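Local coordinates for putative uncharacterized protein (Bacteroides thetaiotaomicron, PDB 2RBK), which probably acts as a magnesium-dependent phosphatase of the haloacid dehalogenase-like superfamily, at residues N69-F74 and Y81-P86; G76-Y81 and I196-I201; A92-C97 and V137-A142; A239-A244 and K256-I261. All coordinates share one frame; numbering follows the deposited sequence.

Contact 1 of 4, residues N69-F74 and Y81-P86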
loop_
_atom_site.group_PDB
_atom_site.type_symbol
_atom_site.label_atom_id
_atom_site.label_comp_id
_atom_site.label_asym_id
_atom_site.label_seq_id
_atom_site.Cartn_x
_atom_site.Cartn_y
_atom_site.Cartn_z
ATOM N N ASN A 69 0.931 1.176 -4.431
ATOM C CA ASN A 69 1.197 2.572 -4.046
ATOM C C ASN A 69 0.660 3.566 -5.047
ATOM O O ASN A 69 1.192 4.653 -5.193
ATOM C CB ASN A 69 2.702 2.831 -3.814
ATOM C CG ASN A 69 3.197 2.118 -2.600
ATOM O OD1 ASN A 69 2.887 2.533 -1.487
ATOM N ND2 ASN A 69 3.885 0.994 -2.779
ATOM N N GLY A 70 -0.453 3.233 -5.728
ATOM C CA GLY A 70 -1.032 4.110 -6.735
ATOM C C GLY A 70 -0.686 3.801 -8.141
ATOM O O GLY A 70 -1.315 4.369 -9.068
ATOM N N ALA A 71 0.270 2.905 -8.379
ATOM C CA ALA A 71 0.693 2.557 -9.736
ATOM C C ALA A 71 -0.263 1.609 -10.448
ATOM O O ALA A 71 -0.122 1.354 -11.654
ATOM C CB ALA A 71 2.093 1.962 -9.745
ATOM N N TYR A 72 -1.292 1.080 -9.766
ATOM C CA TYR A 72 -2.231 0.190 -10.409
ATOM C C TYR A 72 -3.585 0.302 -9.693
ATOM O O TYR A 72 -3.707 -0.187 -8.558
ATOM C CB TYR A 72 -1.718 -1.236 -10.474
ATOM C CG TYR A 72 -2.498 -2.127 -11.377
ATOM C CD1 TYR A 72 -2.168 -2.164 -12.725
ATOM C CD2 TYR A 72 -3.492 -2.933 -10.887
ATOM C CE1 TYR A 72 -2.855 -2.966 -13.592
ATOM C CE2 TYR A 72 -4.176 -3.747 -11.765
ATOM C CZ TYR A 72 -3.865 -3.780 -13.109
ATOM O OH TYR A 72 -4.526 -4.650 -13.962
ATOM N N CYS A 73 -4.559 0.970 -10.306
ATOM C CA CYS A 73 -5.812 1.276 -9.666
ATOM C C CYS A 73 -6.966 0.712 -10.471
ATOM O O CYS A 73 -6.960 0.844 -11.709
ATOM C CB CYS A 73 -5.978 2.781 -9.530
ATOM S SG CYS A 73 -4.692 3.619 -8.572
ATOM N N PHE A 74 -7.963 0.127 -9.790
ATOM C CA PHE A 74 -9.078 -0.484 -10.504
ATOM C C PHE A 74 -10.349 -0.424 -9.659
ATOM O O PHE A 74 -10.309 -0.347 -8.440
ATOM C CB PHE A 74 -8.763 -1.912 -10.954
ATOM C CG PHE A 74 -8.295 -2.826 -9.852
ATOM C CD1 PHE A 74 -9.199 -3.650 -9.160
ATOM C CD2 PHE A 74 -6.946 -2.909 -9.493
ATOM C CE1 PHE A 74 -8.740 -4.504 -8.151
ATOM C CE2 PHE A 74 -6.500 -3.774 -8.523
ATOM C CZ PHE A 74 -7.412 -4.587 -7.847
ATOM N N TYR A 81 -6.245 3.391 -13.904
ATOM C CA TYR A 81 -4.950 4.026 -13.999
ATOM C C TYR A 81 -3.884 2.967 -13.767
ATOM O O TYR A 81 -4.034 2.127 -12.883
ATOM C CB TYR A 81 -4.752 5.174 -12.971
ATOM C CG TYR A 81 -3.357 5.722 -13.005
ATOM C CD1 TYR A 81 -2.870 6.476 -14.066
ATOM C CD2 TYR A 81 -2.467 5.432 -11.977
ATOM C CE1 TYR A 81 -1.577 6.927 -14.107
ATOM C CE2 TYR A 81 -1.160 5.863 -12.025
ATOM C CZ TYR A 81 -0.701 6.627 -13.083
ATOM O OH TYR A 81 0.571 7.113 -13.143
ATOM N N LYS A 82 -2.792 3.030 -14.518
ATOM C CA LYS A 82 -1.620 2.212 -14.227
ATOM C C LYS A 82 -0.392 2.950 -14.733
ATOM O O LYS A 82 -0.499 3.932 -15.483
ATOM C CB LYS A 82 -1.720 0.820 -14.822
ATOM C CG LYS A 82 -2.050 0.702 -16.296
ATOM C CD LYS A 82 -1.838 -0.703 -16.819
ATOM C CE LYS A 82 -1.684 -0.794 -18.324
ATOM N NZ LYS A 82 -2.046 -2.069 -18.988
ATOM N N SER A 83 0.756 2.451 -14.311
ATOM C CA SER A 83 2.008 3.025 -14.720
ATOM C C SER A 83 3.075 1.939 -14.807
ATOM O O SER A 83 2.856 0.817 -14.402
ATOM C CB SER A 83 2.487 4.133 -13.742
ATOM O OG SER A 83 2.779 3.560 -12.495
ATOM N N ALA A 84 4.228 2.316 -15.319
ATOM C CA ALA A 84 5.363 1.415 -15.410
ATOM C C ALA A 84 6.626 2.244 -15.166
ATOM O O ALA A 84 6.714 3.427 -15.494
ATOM C CB ALA A 84 5.430 0.722 -16.730
ATOM N N ILE A 85 7.645 1.593 -14.608
ATOM C CA ILE A 85 8.906 2.221 -14.282
ATOM C C ILE A 85 9.779 2.353 -15.506
ATOM O O ILE A 85 9.896 1.391 -16.280
ATOM C CB ILE A 85 9.593 1.386 -13.169
ATOM C CG1 ILE A 85 8.758 1.365 -11.898
ATOM C CG2 ILE A 85 10.981 1.915 -12.894
ATOM C CD1 ILE A 85 9.238 0.381 -10.882
ATOM N N PRO A 86 10.448 3.471 -15.707
ATOM C CA PRO A 86 11.429 3.589 -16.794
ATOM C C PRO A 86 12.410 2.397 -16.790
ATOM O O PRO A 86 12.956 2.045 -15.750
ATOM C CB PRO A 86 12.151 4.896 -16.470
ATOM C CG PRO A 86 11.069 5.730 -15.838
ATOM C CD PRO A 86 10.349 4.721 -14.960
#
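Strands 72-75 and 78-82 form an antiparallel hairpin in which Cys73 and Tyr81 make the hydrogen-bonded pair and Tyr72 faces Lys82 in the non-hydrogen-bonded pair. Cys73 N donates to Tyr81 O at 2.9 Å. The return bond, Tyr81 N to Cys73 O, is weak at 3.4 Å, and so is Ser83 N to Ala71 O. Cys73 O is shared with Ile80 N in a classic beta bulge. Ala71 O also receives a CH contact from Lys82 CA at 3.1 Å. Tyr72 and Lys82 run side by side on one face of the sheet, with Tyr72 CD1 3.7 Å from Lys82 CB. On the other face lie Cys73 and Tyr81. Tyr81 holds its ring opposite the backbone N (chi1 174°), which brings the ring rim to Gly70. Gly70 O lies in the ring plane, 3.3 Å from Tyr81 CD2. Ser83 OG sits 3.3 Å from Ala71 CB. Between these two segments one good backbone bond is joined by two weak ones. Ring-edge hydrogens face a carbonyl oxygen, probably a mildly attractive match of charge. The hydroxyls are held beyond the hairpin: Tyr72 OH by Glu109, Tyr81 OH and Ser83 OG by Asp186.

Contact 2 of 4, residues G76-Y81 and I196-I201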
loop_
_atom_site.group_PDB
_atom_site.type_symbol
_atom_site.label_atom_id
_atom_site.label_comp_id
_atom_site.label_asym_id
_atom_site.label_seq_id
_atom_site.Cartn_x
_atom_site.Cartn_y
_atom_site.Cartn_z
ATOM N N GLY A 76 -13.893 -2.551 -9.670
ATOM C CA GLY A 76 -14.479 -3.750 -10.264
ATOM C C GLY A 76 -13.446 -4.385 -11.163
ATOM O O GLY A 76 -12.308 -4.578 -10.779
ATOM N N GLU A 77 -13.817 -4.680 -12.392
ATOM C CA GLU A 77 -12.888 -5.246 -13.354
ATOM C C GLU A 77 -12.190 -4.174 -14.186
ATOM O O GLU A 77 -11.384 -4.508 -15.076
ATOM C CB GLU A 77 -13.582 -6.251 -14.287
ATOM C CG GLU A 77 -14.192 -7.434 -13.519
ATOM C CD GLU A 77 -13.174 -8.249 -12.730
ATOM O OE1 GLU A 77 -12.098 -8.611 -13.300
ATOM O OE2 GLU A 77 -13.428 -8.546 -11.520
ATOM N N GLU A 78 -12.491 -2.901 -13.979
ATOM C CA GLU A 78 -12.016 -1.825 -14.789
ATOM C C GLU A 78 -10.748 -1.195 -14.241
ATOM O O GLU A 78 -10.782 -0.598 -13.167
ATOM C CB GLU A 78 -13.104 -0.766 -14.893
ATOM C CG GLU A 78 -12.746 0.413 -15.799
ATOM C CD GLU A 78 -13.801 1.469 -15.898
ATOM O OE1 GLU A 78 -14.944 1.298 -15.392
ATOM O OE2 GLU A 78 -13.494 2.515 -16.476
ATOM N N VAL A 79 -9.650 -1.316 -14.972
ATOM C CA VAL A 79 -8.434 -0.561 -14.620
ATOM C C VAL A 79 -8.662 0.913 -14.950
ATOM O O VAL A 79 -9.053 1.239 -16.098
ATOM C CB VAL A 79 -7.195 -1.129 -15.348
ATOM C CG1 VAL A 79 -6.004 -0.240 -15.047
ATOM C CG2 VAL A 79 -6.961 -2.592 -14.967
ATOM N N ILE A 80 -8.475 1.766 -13.979
ATOM C CA ILE A 80 -8.659 3.214 -14.174
ATOM C C ILE A 80 -7.377 3.972 -14.313
ATOM O O ILE A 80 -7.394 5.124 -14.798
ATOM C CB ILE A 80 -9.587 3.814 -13.104
ATOM C CG1 ILE A 80 -8.946 3.820 -11.707
ATOM C CG2 ILE A 80 -10.955 3.150 -13.109
ATOM C CD1 ILE A 80 -9.675 4.644 -10.708
ATOM N N TYR A 81 -6.245 3.391 -13.904
ATOM C CA TYR A 81 -4.950 4.026 -13.999
ATOM C C TYR A 81 -3.884 2.967 -13.767
ATOM O O TYR A 81 -4.034 2.127 -12.883
ATOM C CB TYR A 81 -4.752 5.174 -12.971
ATOM C CG TYR A 81 -3.357 5.722 -13.005
ATOM C CD1 TYR A 81 -2.870 6.476 -14.066
ATOM C CD2 TYR A 81 -2.467 5.432 -11.977
ATOM C CE1 TYR A 81 -1.577 6.927 -14.107
ATOM C CE2 TYR A 81 -1.160 5.863 -12.025
ATOM C CZ TYR A 81 -0.701 6.627 -13.083
ATOM O OH TYR A 81 0.571 7.113 -13.143
ATOM N N ILE A 196 -11.244 9.207 -7.033
ATOM C CA ILE A 196 -12.306 10.194 -6.878
ATOM C C ILE A 196 -12.696 10.762 -8.260
ATOM O O ILE A 196 -13.873 11.101 -8.421
ATOM C CB ILE A 196 -11.972 11.293 -5.845
ATOM C CG1 ILE A 196 -10.883 12.236 -6.281
ATOM C CG2 ILE A 196 -11.742 10.639 -4.497
ATOM C CD1 ILE A 196 -10.538 13.284 -5.224
ATOM N N ARG A 197 -11.750 10.859 -9.190
ATOM C CA ARG A 197 -12.059 11.256 -10.596
ATOM C C ARG A 197 -13.107 10.324 -11.133
ATOM O O ARG A 197 -14.078 10.743 -11.779
ATOM C CB ARG A 197 -10.767 11.197 -11.438
ATOM C CG ARG A 197 -10.872 11.402 -12.924
ATOM C CD ARG A 197 -9.618 11.152 -13.741
ATOM N NE ARG A 197 -9.170 9.755 -13.655
ATOM C CZ ARG A 197 -9.730 8.759 -14.252
ATOM N NH1 ARG A 197 -10.794 8.985 -15.026
ATOM N NH2 ARG A 197 -9.258 7.497 -14.107
ATOM N N HIS A 198 -12.960 9.000 -10.920
ATOM C CA HIS A 198 -13.904 8.038 -11.465
ATOM C C HIS A 198 -15.307 8.175 -10.884
ATOM O O HIS A 198 -16.317 7.987 -11.585
ATOM C CB HIS A 198 -13.317 6.644 -11.192
ATOM C CG HIS A 198 -14.120 5.540 -11.735
ATOM N ND1 HIS A 198 -14.047 5.165 -13.056
ATOM C CD2 HIS A 198 -15.007 4.680 -11.156
ATOM C CE1 HIS A 198 -14.850 4.146 -13.233
ATOM N NE2 HIS A 198 -15.460 3.826 -12.123
ATOM N N PHE A 199 -15.398 8.483 -9.591
ATOM C CA PHE A 199 -16.658 8.554 -8.894
ATOM C C PHE A 199 -17.246 9.971 -8.826
ATOM O O PHE A 199 -18.351 10.126 -8.348
ATOM C CB PHE A 199 -16.568 8.009 -7.465
ATOM C CG PHE A 199 -16.508 6.496 -7.417
ATOM C CD1 PHE A 199 -15.317 5.784 -7.509
ATOM C CD2 PHE A 199 -17.680 5.786 -7.284
ATOM C CE1 PHE A 199 -15.333 4.404 -7.477
ATOM C CE2 PHE A 199 -17.680 4.379 -7.274
ATOM C CZ PHE A 199 -16.479 3.731 -7.352
ATOM N N GLY A 200 -16.599 10.988 -9.296
ATOM C CA GLY A 200 -17.123 12.357 -9.176
ATOM C C GLY A 200 -17.075 12.895 -7.744
ATOM O O GLY A 200 -17.851 13.834 -7.430
ATOM N N ILE A 201 -16.235 12.339 -6.917
ATOM C CA ILE A 201 -16.066 12.768 -5.527
ATOM C C ILE A 201 -15.020 13.857 -5.468
ATOM O O ILE A 201 -14.036 13.778 -6.188
ATOM C CB ILE A 201 -15.766 11.544 -4.652
ATOM C CG1 ILE A 201 -16.980 10.624 -4.612
ATOM C CG2 ILE A 201 -15.300 11.920 -3.261
ATOM C CD1 ILE A 201 -16.782 9.285 -3.920
#
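This is a surface contact between an edge strand and the end of a helix: Ile80 and Glu78 of strand 78-82 meet His198 and Arg197 in the last turn of helix 188-199. The strand is the outermost of the mixed sheet at this side. Ile80 points toward the helix and puts its CG2 branch 3.7 Å from His198 ND1. The two side chains cross at about a right angle. The CG1 branch of Ile80 ends at CD1, 4.2 Å from His198 CB. A chi1 of -177° sets the His198 ring opposite its own backbone N and carries it across to Ile80 and Glu78. Glu78 OE1 comes to the ring edge, 3.6 Å from His198 CE1, with the carboxylate plane turned 80° from the ring. Arg197 NH2 approaches Ile80 O at 3.1 Å, but the angle is too poor for a hydrogen bond. The guanidinium is instead tied by its NE to Glu194. A serine in place of His198 would probably leave Ile80 CG2 without its ring neighbour and open a gap beside Glu78. Between these segments the join is mainly van der Waals, and Ile80 extends it by touching Glu194 and Ile195. The nearby carboxylate may add a weak electrostatic pull if the histidine is protonated.

Contact 3 of 4, residues A92-C97 and V137-A142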
loop_
_atom_site.group_PDB
_atom_site.type_symbol
_atom_site.label_atom_id
_atom_site.label_comp_id
_atom_site.label_asym_id
_atom_site.label_seq_id
_atom_site.Cartn_x
_atom_site.Cartn_y
_atom_site.Cartn_z
ATOM N N ALA A 92 18.812 -0.524 -13.370
ATOM C CA ALA A 92 19.760 -0.045 -12.356
ATOM C C ALA A 92 19.467 -0.619 -11.001
ATOM O O ALA A 92 20.384 -0.998 -10.250
ATOM C CB ALA A 92 19.779 1.468 -12.314
ATOM N N MET A 93 18.190 -0.746 -10.637
ATOM C CA MET A 93 17.839 -1.395 -9.380
ATOM C C MET A 93 18.234 -2.867 -9.359
ATOM O O MET A 93 18.800 -3.341 -8.363
ATOM C CB MET A 93 16.328 -1.224 -9.144
ATOM C CG MET A 93 15.937 -1.810 -7.786
ATOM S SD MET A 93 16.693 -1.159 -6.300
ATOM C CE MET A 93 16.046 0.506 -6.287
ATOM N N ALA A 94 17.982 -3.564 -10.448
ATOM C CA ALA A 94 18.366 -4.975 -10.531
ATOM C C ALA A 94 19.892 -5.116 -10.403
ATOM O O ALA A 94 20.348 -6.008 -9.673
ATOM C CB ALA A 94 17.888 -5.576 -11.836
ATOM N N ALA A 95 20.660 -4.277 -11.051
ATOM C CA ALA A 95 22.108 -4.358 -10.982
ATOM C C ALA A 95 22.561 -4.074 -9.562
ATOM O O ALA A 95 23.483 -4.730 -9.061
ATOM C CB ALA A 95 22.739 -3.382 -11.974
ATOM N N PHE A 96 22.010 -3.073 -8.898
ATOM C CA PHE A 96 22.391 -2.671 -7.555
ATOM C C PHE A 96 22.138 -3.816 -6.594
ATOM O O PHE A 96 22.979 -4.195 -5.827
ATOM C CB PHE A 96 21.622 -1.422 -7.123
ATOM C CG PHE A 96 21.904 -0.990 -5.697
ATOM C CD1 PHE A 96 23.039 -0.235 -5.452
ATOM C CD2 PHE A 96 21.094 -1.345 -4.646
ATOM C CE1 PHE A 96 23.336 0.173 -4.145
ATOM C CE2 PHE A 96 21.390 -0.928 -3.350
ATOM C CZ PHE A 96 22.517 -0.179 -3.127
ATOM N N CYS A 97 20.917 -4.354 -6.665
ATOM C CA CYS A 97 20.570 -5.446 -5.743
ATOM C C CYS A 97 21.420 -6.688 -5.953
ATOM O O CYS A 97 21.864 -7.338 -4.984
ATOM C CB CYS A 97 19.101 -5.825 -5.794
ATOM S SG CYS A 97 18.011 -4.497 -5.185
ATOM N N VAL A 137 12.899 -15.764 -10.303
ATOM C CA VAL A 137 13.446 -15.555 -11.634
ATOM C C VAL A 137 14.818 -14.902 -11.457
ATOM O O VAL A 137 15.100 -14.280 -10.403
ATOM C CB VAL A 137 12.549 -14.709 -12.541
ATOM C CG1 VAL A 137 11.157 -15.345 -12.592
ATOM C CG2 VAL A 137 12.503 -13.265 -12.211
ATOM N N SER A 138 15.641 -14.984 -12.508
ATOM C CA SER A 138 16.926 -14.320 -12.468
ATOM C C SER A 138 16.781 -12.825 -12.522
ATOM O O SER A 138 15.846 -12.269 -13.100
ATOM C CB SER A 138 17.839 -14.801 -13.588
ATOM O OG SER A 138 17.329 -14.290 -14.832
ATOM N N PHE A 139 17.798 -12.116 -11.994
ATOM C CA PHE A 139 17.867 -10.676 -12.147
ATOM C C PHE A 139 17.896 -10.285 -13.614
ATOM O O PHE A 139 17.329 -9.261 -13.986
ATOM C CB PHE A 139 19.066 -10.081 -11.431
ATOM C CG PHE A 139 18.875 -9.810 -9.956
ATOM C CD1 PHE A 139 19.525 -10.532 -8.982
ATOM C CD2 PHE A 139 18.015 -8.783 -9.556
ATOM C CE1 PHE A 139 19.345 -10.206 -7.669
ATOM C CE2 PHE A 139 17.871 -8.465 -8.243
ATOM C CZ PHE A 139 18.539 -9.211 -7.275
ATOM N N GLU A 140 18.588 -11.068 -14.447
ATOM C CA GLU A 140 18.640 -10.778 -15.857
ATOM C C GLU A 140 17.249 -10.757 -16.465
ATOM O O GLU A 140 16.850 -9.819 -17.184
ATOM C CB GLU A 140 19.584 -11.741 -16.601
ATOM C CG GLU A 140 19.755 -11.353 -18.048
ATOM C CD GLU A 140 20.636 -10.150 -18.261
ATOM O OE1 GLU A 140 20.125 -9.012 -18.359
ATOM O OE2 GLU A 140 21.879 -10.400 -18.331
ATOM N N GLU A 141 16.501 -11.800 -16.179
ATOM C CA GLU A 141 15.153 -11.831 -16.746
ATOM C C GLU A 141 14.307 -10.698 -16.192
ATOM O O GLU A 141 13.550 -10.040 -16.919
ATOM C CB GLU A 141 14.462 -13.137 -16.390
ATOM C CG GLU A 141 14.812 -14.276 -17.218
ATOM C CD GLU A 141 13.953 -15.527 -17.092
ATOM O OE1 GLU A 141 12.835 -15.497 -16.502
ATOM O OE2 GLU A 141 14.412 -16.540 -17.559
ATOM N N ALA A 142 14.359 -10.468 -14.894
ATOM C CA ALA A 142 13.617 -9.340 -14.291
ATOM C C ALA A 142 13.955 -8.013 -14.882
ATOM O O ALA A 142 13.093 -7.091 -15.084
ATOM C CB ALA A 142 13.912 -9.332 -12.801
#
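Phe139, which meets Ala94 and Cys97 of helix 87-100, directly follows Ser138, whose OG accepts from Glu141 N at 2.9 Å. That bond is nearly straight, 165° at the hydrogen, and makes Ser138 the N-cap of helix 139-143. A backbone bond from Ala142 N to Ser138 O closes the same first turn. The cap thus fixes the start of the helix just where the Phe139 side chain projects. Phe139 CG lies beside the backbone N and anti to the carbonyl carbon (chi1 -84°), which turns the ring onto the other helix. Ala94 O lies over one ring face, 3.6 Å from Phe139 CD2. Ala94 CB also touches Phe139 CD2, at 3.9 Å. One turn further along helix 87-100, Cys97 CB reaches the far end of the ring, 3.7 Å from Phe139 CZ. The small side chains of Ala94 and Cys97 thus let the ring lie close to the helix backbone. The three residues are buried and the contact between them is mainly apolar. Phe106 of strand 104-107 touches both Ala94 and Phe139, and Cys115 of strand 112-115 also meets Phe139. Two helices therefore pack together through one aromatic ring set against a helix surface, over the three-stranded antiparallel sheet. Such a unit is consistent with the alpha/beta cap domain of Cof-type HAD phosphatases.

Contact 4 of 4, residues A239-A244 and K256-I261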
loop_
_atom_site.group_PDB
_atom_site.type_symbol
_atom_site.label_atom_id
_atom_site.label_comp_id
_atom_site.label_asym_id
_atom_site.label_seq_id
_atom_site.Cartn_x
_atom_site.Cartn_y
_atom_site.Cartn_z
ATOM N N ALA A 239 -1.008 13.226 9.845
ATOM C CA ALA A 239 -2.451 13.067 10.015
ATOM C C ALA A 239 -3.058 14.275 10.721
ATOM O O ALA A 239 -2.446 15.053 11.403
ATOM C CB ALA A 239 -2.717 11.776 10.754
ATOM N N ASP A 240 -4.392 14.397 10.534
ATOM C CA ASP A 240 -5.197 15.357 11.284
ATOM C C ASP A 240 -5.657 14.807 12.611
ATOM O O ASP A 240 -5.947 15.602 13.517
ATOM C CB ASP A 240 -6.397 15.767 10.434
ATOM C CG ASP A 240 -6.003 16.305 9.108
ATOM O OD1 ASP A 240 -5.264 17.331 9.099
ATOM O OD2 ASP A 240 -6.304 15.699 8.074
ATOM N N TYR A 241 -5.744 13.508 12.758
ATOM C CA TYR A 241 -6.311 12.841 13.889
ATOM C C TYR A 241 -5.530 11.552 14.156
ATOM O O TYR A 241 -5.326 10.826 13.169
ATOM C CB TYR A 241 -7.794 12.558 13.667
ATOM C CG TYR A 241 -8.545 11.919 14.784
ATOM C CD1 TYR A 241 -9.038 12.689 15.824
ATOM C CD2 TYR A 241 -8.769 10.577 14.825
ATOM C CE1 TYR A 241 -9.720 12.069 16.825
ATOM C CE2 TYR A 241 -9.488 9.928 15.829
ATOM C CZ TYR A 241 -9.947 10.706 16.842
ATOM O OH TYR A 241 -10.668 10.128 17.868
ATOM N N VAL A 242 -5.191 11.281 15.381
ATOM C CA VAL A 242 -4.536 10.015 15.746
ATOM C C VAL A 242 -5.548 9.198 16.523
ATOM O O VAL A 242 -6.019 9.640 17.595
ATOM C CB VAL A 242 -3.257 10.254 16.545
ATOM C CG1 VAL A 242 -2.615 8.922 16.925
ATOM C CG2 VAL A 242 -2.273 11.148 15.812
ATOM N N THR A 243 -5.915 8.030 15.998
ATOM C CA THR A 243 -6.821 7.159 16.688
ATOM C C THR A 243 -6.110 6.189 17.620
ATOM O O THR A 243 -4.881 6.252 17.757
ATOM C CB THR A 243 -7.742 6.492 15.627
ATOM O OG1 THR A 243 -8.868 5.950 16.310
ATOM C CG2 THR A 243 -7.042 5.464 14.755
ATOM N N ALA A 244 -6.884 5.299 18.239
ATOM C CA ALA A 244 -6.339 4.277 19.096
ATOM C C ALA A 244 -5.493 3.300 18.282
ATOM O O ALA A 244 -5.604 3.234 17.035
ATOM C CB ALA A 244 -7.473 3.540 19.771
ATOM N N LYS A 256 -16.445 6.602 14.313
ATOM C CA LYS A 256 -17.460 7.134 15.236
ATOM C C LYS A 256 -17.168 8.609 15.571
ATOM O O LYS A 256 -18.074 9.430 15.617
ATOM C CB LYS A 256 -17.565 6.290 16.499
ATOM C CG LYS A 256 -18.199 4.946 16.258
ATOM C CD LYS A 256 -18.117 4.023 17.470
ATOM C CE LYS A 256 -18.888 2.706 17.271
ATOM N NZ LYS A 256 -18.930 1.881 18.573
ATOM N N HIS A 257 -15.915 8.922 15.843
ATOM C CA HIS A 257 -15.538 10.286 16.192
ATOM C C HIS A 257 -15.954 11.305 15.162
ATOM O O HIS A 257 -16.394 12.411 15.485
ATOM C CB HIS A 257 -14.010 10.336 16.395
ATOM C CG HIS A 257 -13.494 11.754 16.438
ATOM N ND1 HIS A 257 -13.733 12.585 17.520
ATOM C CD2 HIS A 257 -12.861 12.495 15.506
ATOM C CE1 HIS A 257 -13.190 13.787 17.231
ATOM N NE2 HIS A 257 -12.687 13.742 16.032
ATOM N N PHE A 258 -15.800 10.948 13.875
ATOM C CA PHE A 258 -16.159 11.855 12.801
ATOM C C PHE A 258 -17.637 11.802 12.419
ATOM O O PHE A 258 -18.108 12.589 11.613
ATOM C CB PHE A 258 -15.253 11.627 11.583
ATOM C CG PHE A 258 -13.850 12.085 11.805
ATOM C CD1 PHE A 258 -12.785 11.174 11.966
ATOM C CD2 PHE A 258 -13.571 13.427 11.878
ATOM C CE1 PHE A 258 -11.519 11.643 12.205
ATOM C CE2 PHE A 258 -12.296 13.883 12.068
ATOM C CZ PHE A 258 -11.275 12.997 12.247
ATOM N N GLY A 259 -18.390 10.869 12.955
ATOM C CA GLY A 259 -19.774 10.686 12.596
ATOM C C GLY A 259 -19.966 9.976 11.273
ATOM O O GLY A 259 -21.062 10.071 10.668
ATOM N N ILE A 260 -18.958 9.307 10.786
ATOM C CA ILE A 260 -19.088 8.480 9.583
ATOM C C ILE A 260 -20.144 7.410 9.833
ATOM O O ILE A 260 -20.948 7.064 8.964
ATOM C CB ILE A 260 -17.726 7.850 9.179
ATOM C CG1 ILE A 260 -16.593 8.868 8.947
ATOM C CG2 ILE A 260 -17.886 6.921 7.996
ATOM C CD1 ILE A 260 -16.885 9.839 7.853
ATOM N N ILE A 261 -20.102 6.882 11.059
ATOM C CA ILE A 261 -21.029 5.905 11.588
ATOM C C ILE A 261 -21.401 6.352 12.984
ATOM O O ILE A 261 -20.865 7.361 13.505
ATOM C CB ILE A 261 -20.401 4.482 11.622
ATOM C CG1 ILE A 261 -19.243 4.393 12.558
ATOM C CG2 ILE A 261 -19.963 4.017 10.230
ATOM C CD1 ILE A 261 -18.578 3.064 12.739
ATOM O OXT ILE A 261 -22.328 5.703 13.571
#
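Tyr241 and His257 form an offset stack, with ring centroids 4.3 Å apart and planes only 11° from parallel. The rims overlap, so that Tyr241 CE1 lies 3.4 Å from His257 CD2. Tyr241 OH lies beside the root of the imidazole, 3.6 Å from His257 CG. Phe258 comes to the same face of Tyr241, but edge-on, its plane tilted 69° and its centroid 5.2 Å away. Phe258 CZ also touches the stem of the tyrosine, at 3.8 Å from Tyr241 CB. Within the helix end, His257 CD2 sits over the centre of the Phe258 ring, completing a three-ring cluster. Cutting Tyr241 back to an alanine would probably leave His257 without its stacking partner and the Phe258 edge without a face to meet. Just beyond Phe258, Gly259 ends the helix in a Schellman motif. Next to Tyr241, Asp240 binds a second magnesium ion in another structure of this protein; here its OD2 is hydrogen-bonded to Gly225 N, with no magnesium at that site in this model. Tyr241 pairs through its backbone with Gly225 and Ala227. The cluster thus joins edge strand 241-242 to the end of helix 250-258, while Phe258 also packs on Ile224 and Val226 of strand 224-227.

Overall arrangement
Contacts 1 and 2 adjoin, with centres about 13 Å apart, and share Tyr81. Contact 1 pairs the hairpin at one edge of the mixed sheet; contact 2 ties its outer strand to helix 188-199. Contact 4 lies at the other edge of that sheet, its centre about 29 Å from that of contact 1. Contact 3 probably belongs to the cap inserted after the hairpin and is nested in the loop closed by contact 2. Its centre is about 43 Å from that of contact 4. Contact 1 lies nearest the active site: Gly70 lies about 10 Å from the bound vanadium oxide ligand, which Asp8 and Asp10 help to hold beside the magnesium ion. Contacts 2 and 3 are remote from it.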